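Uncharacterized protein (Pyrococcus furiosus, PDB 4XLZ) probably removes an acetyl group from N,N'-diacetylchitobiose as a metal-dependent deacetylase of carbohydrate esterase family 14. Local coordinates at residues K32-I37 with V60-I65; R89-E94 with H215-T220; D140-Y145 with I187-T192; P195-D200 with E248-M253. All coordinates share one frame; numbering follows the deposited sequence.

Contact 1. Residues K32-I37 with V60-I65; sequences KKVICI and VEVIYI
Val34 and Cys36 are the residues through which strand 33-37 bonds to strand 61-65, in the parallel pairing that a beta-alpha-beta crossover produces: helix 43-57 carries the chain from the first strand to the second within a Rossmann-like parallel sheet. Five backbone hydrogen bonds make the pairing. Val34 N gives to Glu61 O and Cys36 N to Ile63 O, the latter 2.8 Å long, while Val34 O and Cys36 O accept from Ile63 N and Ile65 N. The pairing starts where Glu61 N reaches Lys32 O, and the other edge of strand 33-37 bonds to strand 135-139.

The apolar contacts divide between two faces. On the one bearing Ile35, Ile63 and Ile65, CG2 of Ile35 rests against CD1 of Ile65 at 3.7 Å, under helix 118-131. On the reverse, Cys36 SG meets Val62 CG1 at 3.7 Å, and Val34 CG2 packs on Val62 CG2 at 3.9 Å. Cys36 CB also approaches Tyr64 CD1, and helix 43-57 covers both of these residues.

Charged groups gather at the solvent-facing end. Lys33 and Glu61 run side by side in the same direction, yet Lys33 NZ stays 4.4 Å from Glu61 OE1, beyond a salt bridge; the Lys33 ammonium group forms a salt bridge with Glu131 of helix 118-131 instead. Lys33 CG lies anti to the backbone N (chi1 177°), near Ile63 CD1, and Lys33 CD beyond it comes within 3.6 Å of that atom. A water donates to both Lys32 O and Glu61 OE1, the latter 2.9 Å away.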
# COMPACT_ATOMS: atom_id res chain seq x y z
N LYS A 32 19.20 -8.07 -33.12
CA LYS A 32 19.65 -9.42 -32.87
C LYS A 32 18.81 -10.15 -31.79
O LYS A 32 18.65 -11.37 -31.82
CB LYS A 32 21.15 -9.52 -32.51
CG LYS A 32 22.04 -9.02 -33.74
CD LYS A 32 23.36 -9.89 -34.00
CE LYS A 32 24.62 -9.51 -33.17
NZ LYS A 32 24.88 -8.02 -33.21
N LYS A 33 18.30 -9.35 -30.79
CA LYS A 33 17.60 -10.00 -29.67
C LYS A 33 16.52 -8.93 -29.30
O LYS A 33 16.90 -7.77 -29.08
CB LYS A 33 18.54 -10.28 -28.51
CG LYS A 33 17.76 -10.89 -27.34
CD LYS A 33 18.49 -11.11 -26.00
CE LYS A 33 19.72 -12.05 -26.19
NZ LYS A 33 20.48 -12.18 -24.91
N VAL A 34 15.28 -9.39 -29.20
CA VAL A 34 14.19 -8.45 -28.73
C VAL A 34 13.45 -9.19 -27.67
O VAL A 34 13.33 -10.41 -27.59
CB VAL A 34 13.27 -8.00 -29.87
CG1 VAL A 34 14.14 -7.31 -30.96
CG2 VAL A 34 12.49 -9.21 -30.46
N ILE A 35 12.85 -8.34 -26.75
CA ILE A 35 11.92 -8.86 -25.75
C ILE A 35 10.53 -8.33 -26.06
O ILE A 35 10.36 -7.10 -26.29
CB ILE A 35 12.35 -8.40 -24.34
CG1 ILE A 35 13.63 -9.21 -23.96
CG2 ILE A 35 11.25 -8.78 -23.38
CD1 ILE A 35 14.10 -8.88 -22.56
N CYS A 36 9.57 -9.28 -26.11
CA CYS A 36 8.18 -8.87 -26.28
C CYS A 36 7.47 -9.11 -25.00
O CYS A 36 7.43 -10.20 -24.45
CB CYS A 36 7.53 -9.77 -27.36
SG CYS A 36 8.43 -9.54 -28.99
N ILE A 37 6.96 -8.00 -24.42
CA ILE A 37 6.31 -8.02 -23.10
C ILE A 37 4.80 -8.07 -23.27
O ILE A 37 4.20 -7.19 -24.01
CB ILE A 37 6.70 -6.72 -22.38
CG1 ILE A 37 8.27 -6.77 -22.22
CG2 ILE A 37 6.09 -6.82 -20.93
CD1 ILE A 37 8.79 -5.52 -21.37
N VAL A 60 16.42 -13.30 -35.71
CA VAL A 60 16.31 -12.51 -34.40
C VAL A 60 15.86 -13.46 -33.30
O VAL A 60 14.94 -14.24 -33.47
CB VAL A 60 15.34 -11.38 -34.62
CG1 VAL A 60 15.34 -10.44 -33.31
CG2 VAL A 60 15.76 -10.43 -35.72
N GLU A 61 16.51 -13.38 -32.12
CA GLU A 61 16.11 -14.11 -30.94
C GLU A 61 14.99 -13.31 -30.21
O GLU A 61 15.23 -12.17 -29.88
CB GLU A 61 17.31 -14.27 -29.96
CG GLU A 61 17.00 -15.10 -28.79
CD GLU A 61 18.14 -15.30 -27.81
OE1 GLU A 61 19.25 -14.84 -28.18
OE2 GLU A 61 17.91 -15.89 -26.75
N VAL A 62 13.81 -13.91 -30.26
CA VAL A 62 12.61 -13.24 -29.63
C VAL A 62 12.35 -13.98 -28.38
O VAL A 62 12.21 -15.19 -28.25
CB VAL A 62 11.35 -13.35 -30.55
CG1 VAL A 62 10.20 -12.69 -29.78
CG2 VAL A 62 11.58 -12.69 -31.91
N ILE A 63 12.33 -13.14 -27.27
CA ILE A 63 12.06 -13.65 -25.90
C ILE A 63 10.79 -12.97 -25.34
O ILE A 63 10.64 -11.79 -25.59
CB ILE A 63 13.29 -13.24 -24.99
CG1 ILE A 63 14.56 -13.99 -25.55
CG2 ILE A 63 13.01 -13.61 -23.52
CD1 ILE A 63 15.83 -13.33 -24.94
N TYR A 64 9.99 -13.72 -24.67
CA TYR A 64 8.73 -13.09 -24.06
C TYR A 64 9.01 -12.86 -22.56
O TYR A 64 9.70 -13.63 -21.88
CB TYR A 64 7.59 -14.06 -24.06
CG TYR A 64 6.95 -14.28 -25.43
CD1 TYR A 64 7.38 -13.67 -26.59
CD2 TYR A 64 5.89 -15.16 -25.42
CE1 TYR A 64 6.67 -13.93 -27.86
CE2 TYR A 64 5.15 -15.42 -26.64
CZ TYR A 64 5.61 -14.81 -27.75
OH TYR A 64 4.97 -15.08 -28.97
N ILE A 65 8.41 -11.74 -22.10
CA ILE A 65 8.13 -11.62 -20.65
C ILE A 65 6.60 -11.57 -20.51
O ILE A 65 6.01 -10.70 -21.19
CB ILE A 65 8.70 -10.35 -20.04
CG1 ILE A 65 10.24 -10.38 -20.14
CG2 ILE A 65 8.32 -10.30 -18.54
CD1 ILE A 65 10.92 -9.00 -19.73
O HOH W 1 20.63 -13.28 -30.24

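Contact 2. Residues R89-E94 with H215-T220; sequences RREEEE and HRSQFT
Glu91 grips Ser217 with both carboxylate oxygens. OE2 accepts from Ser217 OG at 2.7 Å through its syn lone pair, and OE1 accepts from Ser217 N at 2.8 Å, on the syn side but 35° out of the carboxylate plane. The serine hydroxyl is oriented in turn by Gln218, whose NE2 donates to Ser217 OG at 3.0 Å. A water donates to Glu91 OE2 and also bonds to His215 ND1, tying the ring to the same carboxylate. An alanine in place of Glu91 would probably leave Ser217 N and OG without their acceptor and free the loop to shift away from the helix.

Farther out, His215 NE2 makes a weak bond of 3.1 Å to Glu92 OE2, which lies at the ring edge; the planes of ring and carboxylate stand 80° apart. A bend at chi2 (74°) sets Glu92 CD beside His215 CE1; OE1 of Glu92 accepts from the backbone N of Asp42, close to the cadmium ligands. Toward solvent, Glu94 OE2 and Arg216 NH1 form a long salt bridge of 3.5 Å. The packing is modest: Glu91 CB sits 3.9 Å from His215 ND1, and Glu91 O lies over one face of the imidazole, displaced toward the rim.

The loop 215-220 links helix 205-213 to helix 221-240 and is thereby fastened to helix 81-99, whose Glu92 also packs against Ile104 and Trp106 of strand 103-109.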
# COMPACT_ATOMS: atom_id res chain seq x y z
N ARG A 89 0.00 -21.87 -19.46
CA ARG A 89 1.43 -21.91 -19.70
C ARG A 89 1.73 -22.89 -20.87
O ARG A 89 2.54 -22.53 -21.73
CB ARG A 89 2.08 -22.40 -18.39
CG ARG A 89 3.56 -22.45 -18.67
CD ARG A 89 4.15 -23.14 -17.48
NE ARG A 89 3.89 -22.21 -16.36
CZ ARG A 89 4.84 -21.59 -15.64
NH1 ARG A 89 6.18 -21.87 -15.86
NH2 ARG A 89 4.40 -20.74 -14.72
N ARG A 90 1.03 -24.01 -20.83
CA ARG A 90 1.28 -24.96 -21.95
C ARG A 90 0.77 -24.41 -23.32
O ARG A 90 1.45 -24.57 -24.33
CB ARG A 90 0.54 -26.24 -21.65
CG ARG A 90 1.11 -26.88 -20.38
CD ARG A 90 0.21 -27.84 -19.65
NE ARG A 90 0.93 -28.49 -18.50
CZ ARG A 90 0.42 -29.50 -17.78
NH1 ARG A 90 -0.82 -29.97 -18.07
NH2 ARG A 90 1.13 -30.00 -16.77
N GLU A 91 -0.39 -23.72 -23.27
CA GLU A 91 -0.86 -23.03 -24.52
C GLU A 91 0.14 -22.07 -25.08
O GLU A 91 0.41 -21.98 -26.24
CB GLU A 91 -2.16 -22.31 -24.25
CG GLU A 91 -3.26 -23.34 -24.03
CD GLU A 91 -4.62 -22.83 -23.64
OE1 GLU A 91 -5.65 -23.61 -23.63
OE2 GLU A 91 -4.74 -21.61 -23.22
N GLU A 92 0.74 -21.26 -24.16
CA GLU A 92 1.73 -20.33 -24.66
C GLU A 92 3.01 -20.98 -25.21
O GLU A 92 3.60 -20.51 -26.17
CB GLU A 92 2.12 -19.29 -23.51
CG GLU A 92 2.96 -18.15 -24.04
CD GLU A 92 2.17 -17.13 -24.86
OE1 GLU A 92 1.81 -16.03 -24.42
OE2 GLU A 92 1.97 -17.35 -26.09
N GLU A 93 3.41 -22.07 -24.54
CA GLU A 93 4.61 -22.75 -25.08
C GLU A 93 4.29 -23.27 -26.51
O GLU A 93 5.18 -23.22 -27.35
CB GLU A 93 4.95 -23.93 -24.16
CG GLU A 93 5.63 -23.30 -22.81
CD GLU A 93 5.75 -24.35 -21.70
OE1 GLU A 93 5.14 -25.47 -21.76
OE2 GLU A 93 6.49 -24.05 -20.74
N GLU A 94 3.09 -23.77 -26.72
CA GLU A 94 2.74 -24.29 -28.11
C GLU A 94 2.64 -23.08 -29.08
O GLU A 94 3.11 -23.12 -30.20
CB GLU A 94 1.47 -25.04 -28.01
CG GLU A 94 0.84 -25.43 -29.44
CD GLU A 94 -0.51 -26.29 -29.31
OE1 GLU A 94 -0.54 -27.13 -28.37
OE2 GLU A 94 -1.52 -26.16 -30.10
N HIS A 215 -4.13 -20.91 -27.96
CA HIS A 215 -4.65 -20.59 -26.63
C HIS A 215 -6.09 -21.02 -26.55
O HIS A 215 -7.06 -20.19 -26.53
CB HIS A 215 -4.50 -19.05 -26.44
CG HIS A 215 -3.07 -18.70 -26.37
ND1 HIS A 215 -2.38 -18.57 -25.15
CD2 HIS A 215 -2.20 -18.39 -27.34
CE1 HIS A 215 -1.13 -18.24 -25.43
NE2 HIS A 215 -0.96 -18.11 -26.75
N ARG A 216 -6.27 -22.35 -26.59
CA ARG A 216 -7.61 -22.93 -26.71
C ARG A 216 -8.57 -22.51 -25.62
O ARG A 216 -9.77 -22.33 -25.81
CB ARG A 216 -7.54 -24.45 -26.73
CG ARG A 216 -6.78 -24.97 -27.92
CD ARG A 216 -6.65 -26.47 -27.85
NE ARG A 216 -5.47 -26.92 -28.61
CZ ARG A 216 -5.53 -27.78 -29.64
NH1 ARG A 216 -4.42 -28.14 -30.29
NH2 ARG A 216 -6.73 -28.27 -30.02
N SER A 217 -8.05 -22.37 -24.36
CA SER A 217 -8.92 -22.05 -23.25
C SER A 217 -9.56 -20.67 -23.39
O SER A 217 -10.63 -20.40 -22.77
CB SER A 217 -8.03 -22.04 -21.93
OG SER A 217 -7.08 -21.01 -22.02
N GLN A 218 -8.91 -19.84 -24.17
CA GLN A 218 -9.45 -18.49 -24.36
C GLN A 218 -10.38 -18.41 -25.58
O GLN A 218 -11.15 -17.48 -25.70
CB GLN A 218 -8.35 -17.43 -24.49
CG GLN A 218 -7.39 -17.50 -23.19
CD GLN A 218 -8.10 -17.37 -21.96
OE1 GLN A 218 -8.76 -16.33 -21.79
NE2 GLN A 218 -8.23 -18.39 -21.15
N PHE A 219 -10.05 -19.23 -26.53
CA PHE A 219 -10.71 -19.06 -27.95
C PHE A 219 -11.43 -20.33 -28.24
O PHE A 219 -10.92 -21.16 -29.06
CB PHE A 219 -9.62 -18.72 -28.97
CG PHE A 219 -9.04 -17.33 -28.69
CD1 PHE A 219 -9.89 -16.21 -28.85
CD2 PHE A 219 -7.75 -17.21 -28.20
CE1 PHE A 219 -9.43 -14.93 -28.52
CE2 PHE A 219 -7.23 -15.89 -27.91
CZ PHE A 219 -8.07 -14.77 -27.99
N THR A 220 -12.53 -20.53 -27.56
CA THR A 220 -13.43 -21.58 -27.95
C THR A 220 -14.02 -21.20 -29.28
O THR A 220 -13.92 -20.11 -29.73
CB THR A 220 -14.61 -21.67 -26.96
OG1 THR A 220 -15.32 -20.39 -26.92
CG2 THR A 220 -14.16 -22.04 -25.50
O HOH W 2 -3.87 -18.87 -22.85

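Contact 3. Residues D140-Y145 with I187-T192; sequences DPWLPY and IALYYT
Asp140 N bonds to Tyr190 O at 2.9 Å, joining the first residue after strand 135-139 to the last of strand 187-190. Asp140 to Leu143 form a type I beta turn closed by Leu143 N to Asp140 O, whereas beyond Tyr190 the strand breaks at Tyr191, which has positive phi. A water inside the junction donates to Asp140 O and to Tyr191 O, bridging the two backbones.

The Asp140 side chain does two jobs. A chi1 of 179° sets its CG anti to the backbone N and on the side of Thr192, whose OG1 donates to Asp140 OD1 at 2.7 Å, on the anti lone pair. OD2 accepts from Trp142 N at 2.9 Å, the donor lying above the carboxylate plane, which makes an Asx turn. An alanine replacing Asp140 would probably leave the Thr192 hydroxyl and Trp142 N without their acceptor and let the turn drift from the strand end. Thr192 OG1 is also bonded to Lys194 N. Apolar groups frame this core: Leu189 CB packs on Asp140 CB at 3.9 Å, and Leu189 CD1 comes up to the edge of the Trp142 ring, 4.2 Å from CZ3. Leu143 CD1 rests 3.5 Å from Tyr191 O. The polar ends of the two tyrosines turn elsewhere, Tyr190 OH to Ile37 O and Tyr191 OH to the cadmium ligand Asp43.

A buried carboxylate answered by a hydroxyl and a backbone amide is likely to be stabilised as the anion, while Tyr191, on the adjoining segment, acts as a second-shell partner of the metal site.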
# COMPACT_ATOMS: atom_id res chain seq x y z
N ASP A 140 0.81 -0.18 -26.02
CA ASP A 140 0.77 1.28 -25.88
C ASP A 140 -0.19 1.59 -24.72
O ASP A 140 -1.40 1.39 -24.85
CB ASP A 140 0.19 1.79 -27.22
CG ASP A 140 0.06 3.29 -27.26
OD1 ASP A 140 -0.13 3.87 -28.39
OD2 ASP A 140 0.11 3.96 -26.19
N PRO A 141 0.33 2.15 -23.62
CA PRO A 141 -0.61 2.36 -22.47
C PRO A 141 -1.51 3.55 -22.68
O PRO A 141 -2.44 3.64 -21.86
CB PRO A 141 0.46 2.67 -21.32
CG PRO A 141 1.62 3.39 -22.08
CD PRO A 141 1.75 2.55 -23.41
N TRP A 142 -1.34 4.27 -23.73
CA TRP A 142 -2.25 5.40 -24.01
C TRP A 142 -3.31 4.99 -25.03
O TRP A 142 -4.08 5.88 -25.52
CB TRP A 142 -1.47 6.55 -24.63
CG TRP A 142 -0.47 7.09 -23.58
CD1 TRP A 142 -0.77 7.86 -22.47
CD2 TRP A 142 0.95 6.83 -23.57
NE1 TRP A 142 0.42 8.12 -21.77
CE2 TRP A 142 1.48 7.51 -22.43
CE3 TRP A 142 1.80 6.19 -24.46
CZ2 TRP A 142 2.87 7.50 -22.14
CZ3 TRP A 142 3.19 6.10 -24.14
CH2 TRP A 142 3.68 6.78 -23.00
N LEU A 143 -3.52 3.70 -25.30
CA LEU A 143 -4.62 3.32 -26.26
C LEU A 143 -5.95 3.84 -25.71
O LEU A 143 -6.38 3.57 -24.57
CB LEU A 143 -4.62 1.81 -26.24
CG LEU A 143 -5.77 1.20 -27.13
CD1 LEU A 143 -5.44 1.53 -28.67
CD2 LEU A 143 -5.86 -0.33 -26.96
N PRO A 144 -6.73 4.55 -26.59
CA PRO A 144 -7.99 5.07 -26.04
C PRO A 144 -8.94 3.98 -25.63
O PRO A 144 -9.06 2.91 -26.32
CB PRO A 144 -8.56 5.93 -27.23
CG PRO A 144 -7.25 6.37 -28.00
CD PRO A 144 -6.29 5.14 -27.86
N TYR A 145 -9.65 4.19 -24.54
CA TYR A 145 -10.66 3.30 -23.98
C TYR A 145 -10.15 1.97 -23.49
O TYR A 145 -10.94 1.09 -23.12
CB TYR A 145 -11.82 3.07 -25.04
CG TYR A 145 -12.48 4.45 -25.36
CD1 TYR A 145 -13.23 5.07 -24.37
CD2 TYR A 145 -12.27 5.04 -26.61
CE1 TYR A 145 -13.80 6.38 -24.65
CE2 TYR A 145 -12.87 6.26 -26.92
CZ TYR A 145 -13.58 6.94 -25.90
OH TYR A 145 -14.11 8.20 -26.16
N ILE A 187 12.27 1.05 -28.45
CA ILE A 187 10.95 0.49 -27.93
C ILE A 187 9.97 0.56 -29.15
O ILE A 187 9.97 1.56 -29.94
CB ILE A 187 10.43 1.44 -26.88
CG1 ILE A 187 11.32 1.22 -25.67
CG2 ILE A 187 8.95 1.04 -26.49
CD1 ILE A 187 10.98 2.40 -24.62
N ALA A 188 9.13 -0.47 -29.19
CA ALA A 188 8.00 -0.34 -30.14
C ALA A 188 6.73 -0.72 -29.42
O ALA A 188 6.68 -1.77 -28.80
CB ALA A 188 8.28 -1.33 -31.38
N LEU A 189 5.70 0.13 -29.56
CA LEU A 189 4.42 -0.10 -28.80
C LEU A 189 3.44 -0.74 -29.79
O LEU A 189 3.15 -0.17 -30.86
CB LEU A 189 3.85 1.22 -28.29
CG LEU A 189 4.91 1.88 -27.34
CD1 LEU A 189 4.20 3.20 -26.96
CD2 LEU A 189 5.21 1.02 -26.12
N TYR A 190 2.91 -1.89 -29.38
CA TYR A 190 1.81 -2.51 -30.19
C TYR A 190 0.48 -2.26 -29.50
O TYR A 190 0.41 -1.56 -28.50
CB TYR A 190 2.09 -4.00 -30.42
CG TYR A 190 2.17 -4.95 -29.18
CD1 TYR A 190 3.40 -5.12 -28.43
CD2 TYR A 190 1.02 -5.59 -28.72
CE1 TYR A 190 3.37 -5.97 -27.35
CE2 TYR A 190 1.07 -6.45 -27.60
CZ TYR A 190 2.25 -6.58 -26.91
OH TYR A 190 2.21 -7.47 -25.84
N TYR A 191 -0.62 -2.80 -30.05
CA TYR A 191 -1.94 -2.47 -29.54
C TYR A 191 -2.13 -0.93 -29.54
O TYR A 191 -2.49 -0.33 -28.47
CB TYR A 191 -2.24 -3.07 -28.16
CG TYR A 191 -2.51 -4.56 -28.01
CD1 TYR A 191 -3.19 -5.28 -29.02
CD2 TYR A 191 -2.11 -5.23 -26.85
CE1 TYR A 191 -3.47 -6.61 -28.84
CE2 TYR A 191 -2.40 -6.61 -26.63
CZ TYR A 191 -3.07 -7.28 -27.68
OH TYR A 191 -3.43 -8.53 -27.39
N THR A 192 -1.82 -0.30 -30.70
CA THR A 192 -1.77 1.18 -30.74
C THR A 192 -2.76 1.76 -31.71
O THR A 192 -2.97 1.17 -32.82
CB THR A 192 -0.35 1.62 -31.04
OG1 THR A 192 -0.29 3.06 -30.95
CG2 THR A 192 0.19 1.19 -32.46
O HOH W 3 -2.30 -0.98 -25.75

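Contact 4. Residues P195-D200 with E248-M253; sequences PNYIVD and EGFRVM
Phe250 presents CE2 to Val199 CG2 at 3.8 Å, with Tyr197 O near the plane of its ring at the edge. The Tyr197 ring meets that of Phe250 obliquely, CD2 to CD2 at 4.3 Å, and Phe28 meets both aromatic rings edge-to-face. A third flat group, the Arg251 guanidinium, has Asn196 ND2 over one face, displaced toward the rim; its NH2 forms a salt bridge with the terminal carboxylate of Ile267.

Asn196 binds the facing segment through its side-chain amide. A chi1 of 51° puts CG between the backbone N and the carbonyl carbon, close to Val252. OD1 accepts from Val252 N at 2.8 Å, in plane on a lone pair, and ND2 returns a bond to Val252 O at 2.9 Å. Asn196 N and Tyr197 N both donate to Phe250 O, at 2.8 and 3.1 Å, which makes a classic beta bulge. Past it the antiparallel pairing is regular, with Phe250 N to Tyr197 O and a reciprocal pair between Val199 and Glu248. At Gly249, CA lies 3.7 Å from Ile198 CD1, and a CB would clash with Pro195 CB.

This two-stranded sheet lies beside the parallel one. Val199 and Phe250 pack on helix 43-57, to which Glu248 also bonds through Thr51 and Gly50; Pro195 and Ile198 touch Tyr238 of helix 221-240, and Val252 meets Ala188 of strand 186-190.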
# COMPACT_ATOMS: atom_id res chain seq x y z
N PRO A 195 -0.17 4.15 -34.79
CA PRO A 195 1.05 3.53 -35.26
C PRO A 195 1.76 4.48 -36.23
O PRO A 195 1.10 5.27 -36.94
CB PRO A 195 0.51 2.29 -36.06
CG PRO A 195 -0.87 2.79 -36.57
CD PRO A 195 -1.47 3.64 -35.42
N ASN A 196 3.06 4.33 -36.29
CA ASN A 196 3.86 5.07 -37.31
C ASN A 196 4.75 4.14 -38.10
O ASN A 196 5.56 4.61 -38.94
CB ASN A 196 4.59 6.30 -36.78
CG ASN A 196 5.40 6.01 -35.56
OD1 ASN A 196 5.76 4.89 -35.28
ND2 ASN A 196 5.79 7.07 -34.90
N TYR A 197 4.67 2.86 -37.82
CA TYR A 197 5.38 1.85 -38.62
C TYR A 197 4.48 0.64 -38.73
O TYR A 197 3.98 0.10 -37.67
CB TYR A 197 6.69 1.48 -37.93
CG TYR A 197 7.44 0.39 -38.68
CD1 TYR A 197 7.89 0.69 -39.97
CD2 TYR A 197 7.65 -0.92 -38.14
CE1 TYR A 197 8.58 -0.33 -40.72
CE2 TYR A 197 8.29 -1.93 -38.92
CZ TYR A 197 8.75 -1.58 -40.16
OH TYR A 197 9.47 -2.57 -40.85
N ILE A 198 4.21 0.15 -39.97
CA ILE A 198 3.31 -1.00 -40.13
C ILE A 198 4.06 -2.13 -40.85
O ILE A 198 4.81 -1.86 -41.83
CB ILE A 198 2.13 -0.66 -41.10
CG1 ILE A 198 1.47 0.62 -40.76
CG2 ILE A 198 1.19 -1.90 -41.28
CD1 ILE A 198 0.78 0.53 -39.43
N VAL A 199 3.93 -3.34 -40.32
CA VAL A 199 4.59 -4.51 -40.91
C VAL A 199 3.48 -5.24 -41.71
O VAL A 199 2.38 -5.52 -41.18
CB VAL A 199 5.09 -5.41 -39.83
CG1 VAL A 199 5.65 -6.77 -40.40
CG2 VAL A 199 6.23 -4.68 -39.03
N ASP A 200 3.81 -5.54 -43.02
CA ASP A 200 2.80 -6.33 -43.79
C ASP A 200 2.85 -7.78 -43.37
O ASP A 200 3.94 -8.38 -43.44
CB ASP A 200 3.23 -6.16 -45.28
CG ASP A 200 2.28 -6.95 -46.21
OD1 ASP A 200 1.31 -7.54 -45.79
OD2 ASP A 200 2.61 -6.90 -47.45
N GLU A 248 0.40 -5.31 -39.12
CA GLU A 248 0.53 -5.06 -37.64
C GLU A 248 1.20 -3.70 -37.44
O GLU A 248 2.18 -3.38 -38.05
CB GLU A 248 1.41 -6.15 -37.01
CG GLU A 248 0.59 -7.44 -36.85
CD GLU A 248 1.41 -8.66 -36.40
OE1 GLU A 248 2.61 -8.53 -36.30
OE2 GLU A 248 0.74 -9.70 -36.16
N GLY A 249 0.56 -2.91 -36.55
CA GLY A 249 1.07 -1.58 -36.35
C GLY A 249 1.86 -1.39 -35.03
O GLY A 249 1.53 -2.05 -34.02
N PHE A 250 2.81 -0.47 -35.14
CA PHE A 250 3.70 -0.19 -33.97
C PHE A 250 3.87 1.30 -33.96
O PHE A 250 3.96 2.02 -34.96
CB PHE A 250 5.07 -0.84 -34.20
CG PHE A 250 4.99 -2.31 -34.27
CD1 PHE A 250 4.97 -3.13 -33.14
CD2 PHE A 250 4.89 -2.95 -35.57
CE1 PHE A 250 4.79 -4.51 -33.20
CE2 PHE A 250 4.69 -4.33 -35.62
CZ PHE A 250 4.67 -5.15 -34.46
N ARG A 251 4.03 1.82 -32.71
CA ARG A 251 4.43 3.19 -32.56
C ARG A 251 5.85 3.22 -31.99
O ARG A 251 6.18 2.60 -31.01
CB ARG A 251 3.51 3.98 -31.58
CG ARG A 251 3.90 5.45 -31.53
CD ARG A 251 2.91 6.25 -30.73
NE ARG A 251 3.32 7.67 -30.73
CZ ARG A 251 3.11 8.49 -31.75
NH1 ARG A 251 2.43 8.06 -32.85
NH2 ARG A 251 3.52 9.79 -31.62
N VAL A 252 6.68 3.93 -32.76
CA VAL A 252 8.10 4.09 -32.40
C VAL A 252 8.41 5.55 -32.33
O VAL A 252 7.94 6.34 -33.17
CB VAL A 252 9.07 3.37 -33.42
CG1 VAL A 252 10.54 3.53 -33.02
CG2 VAL A 252 8.70 1.86 -33.61
N MSE A 253 9.14 6.00 -31.29
CA MSE A 253 9.49 7.41 -31.19
C MSE A 253 10.94 7.46 -30.61
O MSE A 253 11.44 6.52 -30.00
CB MSE A 253 8.64 8.13 -30.09
CG MSE A 253 7.11 8.07 -30.36
SE MSE A 253 6.13 9.25 -29.21
CE MSE A 253 6.49 8.18 -27.53

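In the fold
From the N terminus, contact 1 closes first, a short loop through helix 43-57 that sets strands 33-38 and 61-68 together in the middle of the parallel sheet. Contact 2 opens on the next helix, 81-99, and closes only at 215-220, so contact 3 nests wholly within its loop, joining the ends of strands 135-139 and 186-190. Contact 4 crosses contact 2: it opens inside that loop and closes near the C terminus. Contacts 3 and 4, centres about 10 Å apart, touch through Leu189 O and Arg251 N, linking the parallel sheet to the two-stranded one. Contact 1 meets contact 3 at Ile37 and Tyr190, and contact 2 at Tyr64 and Glu92.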